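Side-chain contacts in thioredoxin-like protein (PDB 4FO5), which is of unconfirmed function but has a thioredoxin-like fold of the AhpC/TSA family and is probably an oxidoreductase: residues D11-I16 and A25-Q30; A49-L54 and D87-S92; N56-F61 and E134-I139. All blocks are in the same frame, centred on the assembly; numbering follows the deposited sequence. Where two conformers were deposited one is given.

Contact 1. Residues D11-I16 and A25-Q30; sequences DLAPRI and ASFHNQ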
loop_
_atom_site.group_PDB
_atom_site.type_symbol
_atom_site.label_atom_id
_atom_site.label_comp_id
_atom_site.label_asym_id
_atom_site.label_seq_id
_atom_site.Cartn_x
_atom_site.Cartn_y
_atom_site.Cartn_z
ATOM N N ASP A 11 1.378 14.301 -6.419
ATOM C CA ASP A 11 0.153 14.649 -5.681
ATOM C C ASP A 11 0.245 14.250 -4.231
ATOM O O ASP A 11 0.987 13.336 -3.897
ATOM C CB ASP A 11 -1.099 13.948 -6.262
ATOM C CG ASP A 11 -1.534 14.417 -7.628
ATOM O OD1 ASP A 11 -1.086 15.510 -8.052
ATOM O OD2 ASP A 11 -2.331 13.692 -8.279
ATOM N N LEU A 12 -0.569 14.888 -3.389
ATOM C CA LEU A 12 -0.742 14.525 -1.988
ATOM C C LEU A 12 -1.582 13.305 -1.954
ATOM O O LEU A 12 -2.686 13.343 -2.497
ATOM C CB LEU A 12 -1.488 15.641 -1.256
ATOM C CG LEU A 12 -0.706 16.611 -0.428
ATOM C CD1 LEU A 12 -1.598 17.767 -0.029
ATOM C CD2 LEU A 12 -0.125 15.938 0.792
ATOM N N ALA A 13 -1.102 12.213 -1.362
ATOM C CA ALA A 13 -1.906 10.989 -1.312
ATOM C C ALA A 13 -3.164 11.212 -0.454
ATOM O O ALA A 13 -3.071 11.829 0.615
ATOM C CB ALA A 13 -1.090 9.827 -0.749
ATOM N N PRO A 14 -4.357 10.776 -0.924
ATOM C CA PRO A 14 -5.569 10.936 -0.095
ATOM C C PRO A 14 -5.377 10.269 1.277
ATOM O O PRO A 14 -4.825 9.169 1.346
ATOM C CB PRO A 14 -6.657 10.243 -0.930
ATOM C CG PRO A 14 -6.141 10.304 -2.357
ATOM C CD PRO A 14 -4.663 10.083 -2.196
ATOM N N ARG A 15 -5.763 10.958 2.360
ATOM C CA ARG A 15 -5.586 10.433 3.718
ATOM C C ARG A 15 -6.416 9.185 3.947
ATOM O O ARG A 15 -7.556 9.108 3.490
ATOM C CB ARG A 15 -5.956 11.482 4.789
ATOM C CG ARG A 15 -5.119 12.777 4.809
ATOM C CD ARG A 15 -3.636 12.578 5.076
ATOM N NE ARG A 15 -3.385 12.069 6.425
ATOM C CZ ARG A 15 -3.005 12.815 7.455
ATOM N NH1 ARG A 15 -2.834 14.125 7.311
ATOM N NH2 ARG A 15 -2.793 12.258 8.639
ATOM N N ILE A 16 -5.869 8.237 4.692
ATOM C CA ILE A 16 -6.604 7.024 5.037
ATOM C C ILE A 16 -6.979 7.116 6.518
ATOM O O ILE A 16 -6.110 7.033 7.391
ATOM C CB ILE A 16 -5.825 5.758 4.672
ATOM C CG1 ILE A 16 -5.583 5.717 3.152
ATOM C CG2 ILE A 16 -6.587 4.507 5.157
ATOM C CD1 ILE A 16 -4.561 4.810 2.728
ATOM N N ALA A 25 -2.044 5.248 11.256
ATOM C CA ALA A 25 -0.796 6.021 11.335
ATOM C C ALA A 25 -0.606 6.822 10.040
ATOM O O ALA A 25 -0.818 6.271 8.953
ATOM C CB ALA A 25 0.387 5.081 11.569
ATOM N N SER A 26 -0.260 8.121 10.153
ATOM C CA SER A 26 -0.125 9.043 9.014
ATOM C C SER A 26 1.039 8.703 8.022
ATOM O O SER A 26 1.950 7.926 8.332
ATOM C CB SER A 26 0.052 10.471 9.519
ATOM O OG SER A 26 1.188 10.574 10.361
ATOM N N PHE A 27 0.978 9.284 6.812
ATOM C CA PHE A 27 2.061 9.113 5.836
ATOM C C PHE A 27 3.147 10.105 6.210
ATOM O O PHE A 27 4.326 9.755 6.235
ATOM C CB PHE A 27 1.585 9.304 4.375
ATOM C CG PHE A 27 0.536 8.331 3.876
ATOM C CD1 PHE A 27 0.705 6.956 4.031
ATOM C CD2 PHE A 27 -0.604 8.790 3.216
ATOM C CE1 PHE A 27 -0.258 6.056 3.557
ATOM C CE2 PHE A 27 -1.578 7.897 2.770
ATOM C CZ PHE A 27 -1.388 6.534 2.926
ATOM N N HIS A 28 2.730 11.321 6.602
ATOM C CA HIS A 28 3.657 12.365 7.013
ATOM C C HIS A 28 4.327 11.986 8.338
ATOM O O HIS A 28 3.690 11.419 9.230
ATOM C CB HIS A 28 2.982 13.753 7.072
ATOM C CG HIS A 28 2.068 13.985 8.239
ATOM N ND1 HIS A 28 0.688 14.005 8.084
ATOM C CD2 HIS A 28 2.364 14.297 9.529
ATOM C CE1 HIS A 28 0.196 14.296 9.283
ATOM N NE2 HIS A 28 1.166 14.461 10.186
ATOM N N ASN A 29 5.629 12.253 8.429
ATOM C CA ASN A 29 6.444 11.953 9.603
ATOM C C ASN A 29 7.690 12.819 9.575
ATOM O O ASN A 29 8.005 13.404 8.537
ATOM C CB ASN A 29 6.793 10.443 9.654
ATOM C CG ASN A 29 7.634 9.952 8.497
ATOM O OD1 ASN A 29 8.870 9.973 8.536
ATOM N ND2 ASN A 29 6.986 9.481 7.450
ATOM N N GLN A 30 8.377 12.930 10.719
ATOM C CA GLN A 30 9.596 13.725 10.870
ATOM C C GLN A 30 10.840 12.821 10.943
ATOM O O GLN A 30 11.864 13.227 11.506
ATOM C CB GLN A 30 9.497 14.630 12.125
ATOM C CG GLN A 30 8.663 15.903 11.920
ATOM C CD GLN A 30 8.976 16.610 10.617
ATOM O OE1 GLN A 30 8.118 16.736 9.730
ATOM N NE2 GLN A 30 10.219 17.072 10.464
#
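The ring of Phe27 takes its contacts from 11-16 mainly along its rim: the carbonyl O of Pro14 lies in the ring plane, 3.8 Å from Phe27 CE2, and the CD1 methyl of Ile16 comes up to the same rim, 3.6 Å from Phe27 CZ. Ala13 CB approaches the ring obliquely, 4.0 Å from Phe27 CE2. The guanidinium of Arg15 and the imidazole of His28 stand nearly perpendicular, planes 86° apart, with the ND1-CE1 edge directed onto one guanidinium face. Arg15 NH1 lies in the ring plane 3.6 Å from His28 ND1, while Ser26 OG sits over the centre of one imidazole face. Bends at chi2 (-61°) and chi3 (-66°) fold the Arg15 chain so that its guanidinium reaches Ser26 and His28, NH2 meeting Ser26 CB at 3.5 Å. Ser26 OG donates to His28 O at 2.9 Å, a bond within 25-30 that holds the Ser26 hydroxyl next to the backbone of His28. On the side of the sheet, Phe27 also touches Thr35 and Leu37 of strand 34-40 and Ile120 of strand 117-120; Pro14 O accepts from Tyr109 OH. No hydrogen bond joins 11-16 to 25-30, so these loop segments ahead of strand 34-40 are held by apolar packing on a buried phenylalanine, with a cationic group against an imidazole edge where both residues are exposed; that cation would probably disfavour protonation of His28.

Contact 2. Residues A49-L54 and D87-S92; sequences ARNVQL and DKLDLS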
loop_
_atom_site.group_PDB
_atom_site.type_symbol
_atom_site.label_atom_id
_atom_site.label_comp_id
_atom_site.label_asym_id
_atom_site.label_seq_id
_atom_site.Cartn_x
_atom_site.Cartn_y
_atom_site.Cartn_z
ATOM N N ALA A 49 -0.370 -11.827 -5.740
ATOM C CA ALA A 49 1.039 -12.212 -5.933
ATOM C C ALA A 49 1.972 -11.002 -5.784
ATOM O O ALA A 49 3.031 -11.149 -5.195
ATOM C CB ALA A 49 1.244 -12.869 -7.290
ATOM N N ARG A 50 1.587 -9.808 -6.279
ATOM C CA ARG A 50 2.412 -8.591 -6.117
ATOM C C ARG A 50 2.568 -8.225 -4.656
ATOM O O ARG A 50 3.638 -7.786 -4.226
ATOM C CB ARG A 50 1.792 -7.388 -6.852
ATOM C CG ARG A 50 1.866 -7.474 -8.368
ATOM C CD ARG A 50 1.547 -6.123 -9.024
ATOM N NE ARG A 50 0.233 -5.578 -8.647
ATOM C CZ ARG A 50 -0.918 -5.901 -9.232
ATOM N NH1 ARG A 50 -0.945 -6.794 -10.220
ATOM N NH2 ARG A 50 -2.053 -5.350 -8.824
ATOM N N ASN A 51 1.497 -8.436 -3.875
ATOM C CA ASN A 51 1.490 -8.157 -2.445
ATOM C C ASN A 51 2.577 -8.959 -1.702
ATOM O O ASN A 51 3.327 -8.381 -0.919
ATOM C CB ASN A 51 0.122 -8.461 -1.852
ATOM C CG ASN A 51 -0.007 -7.918 -0.456
ATOM O OD1 ASN A 51 0.469 -6.829 -0.159
ATOM N ND2 ASN A 51 -0.620 -8.670 0.434
ATOM N N VAL A 52 2.685 -10.271 -1.995
ATOM C CA VAL A 52 3.675 -11.165 -1.394
ATOM C C VAL A 52 5.068 -10.699 -1.773
ATOM O O VAL A 52 5.944 -10.642 -0.915
ATOM C CB VAL A 52 3.425 -12.646 -1.819
ATOM C CG1 VAL A 52 4.580 -13.559 -1.419
ATOM C CG2 VAL A 52 2.109 -13.161 -1.248
ATOM N N GLN A 53 5.284 -10.370 -3.055
ATOM C CA GLN A 53 6.601 -9.968 -3.527
ATOM C C GLN A 53 7.010 -8.644 -2.925
ATOM O O GLN A 53 8.141 -8.534 -2.454
ATOM C CB GLN A 53 6.674 -9.948 -5.053
ATOM C CG GLN A 53 6.501 -11.349 -5.687
ATOM C CD GLN A 53 7.422 -12.432 -5.147
ATOM O OE1 GLN A 53 8.648 -12.263 -5.072
ATOM N NE2 GLN A 53 6.853 -13.601 -4.802
ATOM N N LEU A 54 6.091 -7.676 -2.856
ATOM C CA LEU A 54 6.391 -6.378 -2.227
ATOM C C LEU A 54 6.671 -6.520 -0.716
ATOM O O LEU A 54 7.679 -5.990 -0.251
ATOM C CB LEU A 54 5.259 -5.360 -2.455
ATOM C CG LEU A 54 5.074 -4.877 -3.909
ATOM C CD1 LEU A 54 3.714 -4.216 -4.081
ATOM C CD2 LEU A 54 6.211 -3.951 -4.357
ATOM N N ASP A 87 -0.307 -16.804 2.775
ATOM C CA ASP A 87 0.764 -16.087 2.096
ATOM C C ASP A 87 1.947 -15.771 3.032
ATOM O O ASP A 87 2.991 -15.322 2.560
ATOM C CB ASP A 87 0.201 -14.812 1.435
ATOM C CG ASP A 87 -0.749 -15.101 0.266
ATOM O OD1 ASP A 87 -0.782 -16.267 -0.210
ATOM O OD2 ASP A 87 -1.465 -14.172 -0.162
ATOM N N LYS A 88 1.782 -16.030 4.345
ATOM C CA LYS A 88 2.791 -15.875 5.415
ATOM C C LYS A 88 3.341 -14.442 5.472
ATOM O O LYS A 88 4.543 -14.235 5.632
ATOM C CB LYS A 88 3.961 -16.887 5.255
ATOM C CG LYS A 88 3.568 -18.356 5.057
ATOM C CD LYS A 88 4.799 -19.241 4.797
ATOM C CE LYS A 88 5.534 -19.654 6.060
ATOM N NZ LYS A 88 6.748 -20.458 5.765
ATOM N N LEU A 89 2.464 -13.461 5.364
ATOM C CA LEU A 89 2.883 -12.059 5.381
ATOM C C LEU A 89 2.915 -11.476 6.787
ATOM O O LEU A 89 2.118 -11.882 7.628
ATOM C CB LEU A 89 1.936 -11.239 4.495
ATOM C CG LEU A 89 1.899 -11.730 3.036
ATOM C CD1 LEU A 89 0.870 -10.986 2.236
ATOM C CD2 LEU A 89 3.282 -11.640 2.378
ATOM N N ASP A 90 3.824 -10.501 7.014
ATOM C CA ASP A 90 3.980 -9.756 8.261
ATOM C C ASP A 90 2.631 -9.119 8.582
ATOM O O ASP A 90 2.179 -8.255 7.837
ATOM C CB ASP A 90 5.092 -8.680 8.094
ATOM C CG ASP A 90 5.484 -7.869 9.324
ATOM O OD1 ASP A 90 4.743 -7.902 10.330
ATOM O OD2 ASP A 90 6.515 -7.160 9.265
ATOM N N LEU A 91 1.967 -9.585 9.652
ATOM C CA LEU A 91 0.645 -9.080 10.027
ATOM C C LEU A 91 0.651 -7.595 10.373
ATOM O O LEU A 91 -0.409 -6.977 10.283
ATOM C CB LEU A 91 0.021 -9.881 11.182
ATOM C CG LEU A 91 -0.213 -11.387 10.952
ATOM C CD1 LEU A 91 -0.811 -12.033 12.146
ATOM C CD2 LEU A 91 -1.151 -11.634 9.840
ATOM N N SER A 92 1.813 -7.013 10.759
ATOM C CA SER A 92 1.859 -5.598 11.115
ATOM C C SER A 92 1.645 -4.693 9.872
ATOM O O SER A 92 1.236 -3.553 10.026
ATOM C CB SER A 92 3.168 -5.261 11.826
ATOM O OG SER A 92 4.297 -5.419 10.983
HETATM O O HOH W 1 -1.117 -11.450 -0.544
#
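Leu89 CG points away from its own carbonyl carbon (chi1 -59°), and with chi2 extended at 175° the two methyls fork onto helix 45-58: CD1 reaches the amide of Asn51, 3.3 Å from ND2, and CD2 lies 3.8 Å from Val52 CA. Asn51 has chi1 at -168°, which swings its amide out beside Leu89. Val52 CG2 packs against Asp87 CB at 3.7 Å and, more loosely, against Leu89 CD2, the Val52 and Asp87 side chains crossing at about a right angle. No direct hydrogen bond spans the two segments; one water does, accepting from Asn51 ND2 at 3.0 Å and donating to Asp87 OD2 at 2.8 Å. Both polar ends have further partners: Asn51 OD1 bonds Ser70 OG and ND2 bonds Gln94 OE1, while Asp87 OD2 pairs with Arg48. An alanine in place of Leu89 would probably leave Val52 CA and the Asn51 amide without their apolar cover and open a gap between loop and helix. Lys88, with positive phi, ends helix 77-87 in a Schellman motif, and Leu89 then turns in onto the neighbouring helix; this is how the connection from helix 77-87 to edge strand 94-96 packs on helix 45-58 in this thioredoxin-like alpha/beta fold.

Contact 3. Residues N56-F61 and E134-I139; sequences NEVNKF and EKLTEI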
loop_
_atom_site.group_PDB
_atom_site.type_symbol
_atom_site.label_atom_id
_atom_site.label_comp_id
_atom_site.label_asym_id
_atom_site.label_seq_id
_atom_site.Cartn_x
_atom_site.Cartn_y
_atom_site.Cartn_z
ATOM N N ASN A 56 7.785 -9.078 0.978
ATOM C CA ASN A 56 9.085 -9.703 1.221
ATOM C C ASN A 56 10.238 -8.744 0.835
ATOM O O ASN A 56 11.282 -8.787 1.481
ATOM C CB ASN A 56 9.185 -11.068 0.542
ATOM C CG ASN A 56 8.377 -12.101 1.306
ATOM O OD1 ASN A 56 8.818 -12.653 2.320
ATOM N ND2 ASN A 56 7.134 -12.285 0.927
ATOM N N GLU A 57 10.046 -7.846 -0.139
ATOM C CA GLU A 57 11.079 -6.878 -0.481
ATOM C C GLU A 57 11.283 -5.854 0.648
ATOM O O GLU A 57 12.413 -5.469 0.906
ATOM C CB GLU A 57 10.718 -6.154 -1.780
ATOM C CG GLU A 57 11.917 -5.565 -2.497
ATOM C CD GLU A 57 12.895 -6.557 -3.108
ATOM O OE1 GLU A 57 12.538 -7.742 -3.310
ATOM O OE2 GLU A 57 14.054 -6.149 -3.335
ATOM N N VAL A 58 10.186 -5.411 1.296
ATOM C CA VAL A 58 10.188 -4.415 2.380
ATOM C C VAL A 58 10.929 -4.984 3.582
ATOM O O VAL A 58 11.656 -4.237 4.237
ATOM C CB VAL A 58 8.763 -3.900 2.740
ATOM C CG1 VAL A 58 8.775 -2.998 3.982
ATOM C CG2 VAL A 58 8.148 -3.150 1.568
ATOM N N ASN A 59 10.843 -6.320 3.805
ATOM C CA ASN A 59 11.550 -7.015 4.891
ATOM C C ASN A 59 13.080 -6.893 4.768
ATOM O O ASN A 59 13.775 -7.163 5.751
ATOM C CB ASN A 59 11.140 -8.506 4.984
ATOM C CG ASN A 59 9.801 -8.732 5.661
ATOM O OD1 ASN A 59 9.378 -7.986 6.554
ATOM N ND2 ASN A 59 9.106 -9.785 5.264
ATOM N N LYS A 60 13.606 -6.497 3.585
ATOM C CA LYS A 60 15.060 -6.315 3.389
ATOM C C LYS A 60 15.537 -5.007 4.033
ATOM O O LYS A 60 16.734 -4.848 4.253
ATOM C CB LYS A 60 15.447 -6.308 1.890
ATOM C CG LYS A 60 15.260 -7.629 1.157
ATOM C CD LYS A 60 15.648 -7.477 -0.309
ATOM C CE LYS A 60 15.123 -8.608 -1.155
ATOM N NZ LYS A 60 15.494 -8.447 -2.586
ATOM N N PHE A 61 14.606 -4.067 4.297
ATOM C CA PHE A 61 14.891 -2.751 4.887
ATOM C C PHE A 61 14.362 -2.622 6.326
ATOM O O PHE A 61 13.449 -3.342 6.729
ATOM C CB PHE A 61 14.274 -1.638 4.009
ATOM C CG PHE A 61 14.836 -1.575 2.608
ATOM C CD1 PHE A 61 15.960 -0.808 2.328
ATOM C CD2 PHE A 61 14.256 -2.301 1.575
ATOM C CE1 PHE A 61 16.510 -0.789 1.041
ATOM C CE2 PHE A 61 14.800 -2.273 0.287
ATOM C CZ PHE A 61 15.926 -1.524 0.031
ATOM N N GLU A 134 11.908 -4.807 -7.479
ATOM C CA GLU A 134 13.213 -4.432 -8.024
ATOM C C GLU A 134 13.369 -2.909 -8.043
ATOM O O GLU A 134 14.329 -2.404 -7.454
ATOM C CB GLU A 134 13.405 -5.031 -9.434
ATOM C CG GLU A 134 13.392 -6.557 -9.488
ATOM C CD GLU A 134 12.070 -7.284 -9.280
ATOM O OE1 GLU A 134 11.006 -6.720 -9.630
ATOM O OE2 GLU A 134 12.104 -8.440 -8.794
ATOM N N LYS A 135 12.397 -2.177 -8.632
ATOM C CA LYS A 135 12.430 -0.704 -8.659
ATOM C C LYS A 135 12.296 -0.115 -7.248
ATOM O O LYS A 135 12.954 0.890 -6.968
ATOM C CB LYS A 135 11.361 -0.109 -9.597
ATOM C CG LYS A 135 11.607 1.375 -9.995
ATOM C CD LYS A 135 12.667 1.485 -11.088
ATOM C CE LYS A 135 13.083 2.884 -11.449
ATOM N NZ LYS A 135 14.557 2.971 -11.643
ATOM N N LEU A 136 11.499 -0.744 -6.346
ATOM C CA LEU A 136 11.364 -0.237 -4.972
ATOM C C LEU A 136 12.745 -0.209 -4.276
ATOM O O LEU A 136 13.124 0.819 -3.716
ATOM C CB LEU A 136 10.331 -1.052 -4.149
ATOM C CG LEU A 136 10.197 -0.752 -2.647
ATOM C CD1 LEU A 136 9.636 0.662 -2.374
ATOM C CD2 LEU A 136 9.339 -1.788 -1.962
ATOM N N THR A 137 13.514 -1.296 -4.399
ATOM C CA THR A 137 14.856 -1.420 -3.817
ATOM C C THR A 137 15.825 -0.378 -4.413
ATOM O O THR A 137 16.541 0.275 -3.650
ATOM C CB THR A 137 15.346 -2.858 -4.003
ATOM O OG1 THR A 137 14.526 -3.676 -3.177
ATOM C CG2 THR A 137 16.793 -3.049 -3.610
ATOM N N GLU A 138 15.826 -0.206 -5.758
ATOM C CA GLU A 138 16.664 0.777 -6.456
ATOM C C GLU A 138 16.344 2.194 -5.973
ATOM O O GLU A 138 17.261 2.984 -5.764
ATOM C CB GLU A 138 16.498 0.669 -7.983
ATOM N N ILE A 139 15.057 2.494 -5.740
ATOM C CA ILE A 139 14.619 3.802 -5.241
ATOM C C ILE A 139 15.052 4.006 -3.763
ATOM O O ILE A 139 15.568 5.070 -3.422
ATOM C CB ILE A 139 13.078 3.995 -5.412
ATOM C CG1 ILE A 139 12.688 4.119 -6.916
ATOM C CG2 ILE A 139 12.618 5.209 -4.630
ATOM C CD1 ILE A 139 11.208 3.870 -7.216
#
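Glu57 leaves helix 45-58 toward helix 133-140 and meets Thr137 from CG outward. From CB the chain runs anti to the backbone N (chi1 -157°), bringing CG to 3.3 Å from Thr137 OG1; a bend at chi2 (69°) then turns the carboxylate so that CD, too, is 3.3 Å from Thr137 OG1. At the tip OE2 takes two donors. Thr137 OG1 gives it a short hydrogen bond of 2.5 Å on the anti lone pair, and Lys60 NZ, 2.8 Å from OE2, adds a salt bridge from above the carboxylate plane (36° out of it). Two donors on OE2 probably restrict rotation of the carboxylate, and the nearby ammonium of Lys60 probably favours its ionised form. Thr137 OG1 also lies in the plane of the Phe61 ring, at its edge, 3.7 Å from CE2, while Phe61 CZ comes within 4.0 Å of Thr137 CG2. Deeper in, Val58 CG2 meets Leu136 CD2 at 4.0 Å. A type I turn from Val58 to Phe61 brings the Phe61 ring to Leu140 of helix 133-140; on the sheet side of the two helices, Val58 rests on Ile66 and Met68 of strand 66-72 and Leu136 on Leu119 of strand 117-120.

How the contacts relate
Contacts 2 and 3 share helix 45-58, with centres about 13 Å apart: its middle receives the loop 87-92, and its C-terminal part and the residues after it receive helix 133-140. They meet where Asp90 OD2 lies 4.0 Å from Asn59 OD1, as packing. Along the chain their segments alternate; the helix is covered by a loop after helix 77-87 and by helix 133-140. Contact 1 lies about 22 Å from contact 2 and 20 Å from contact 3, centre to centre, and touches neither; it and contact 2 lie on opposite sides of the chain's centre. Strands 34-40 and 117-120 link them: Phe27 packs on both, Asn51 on the former and Leu136 on the latter.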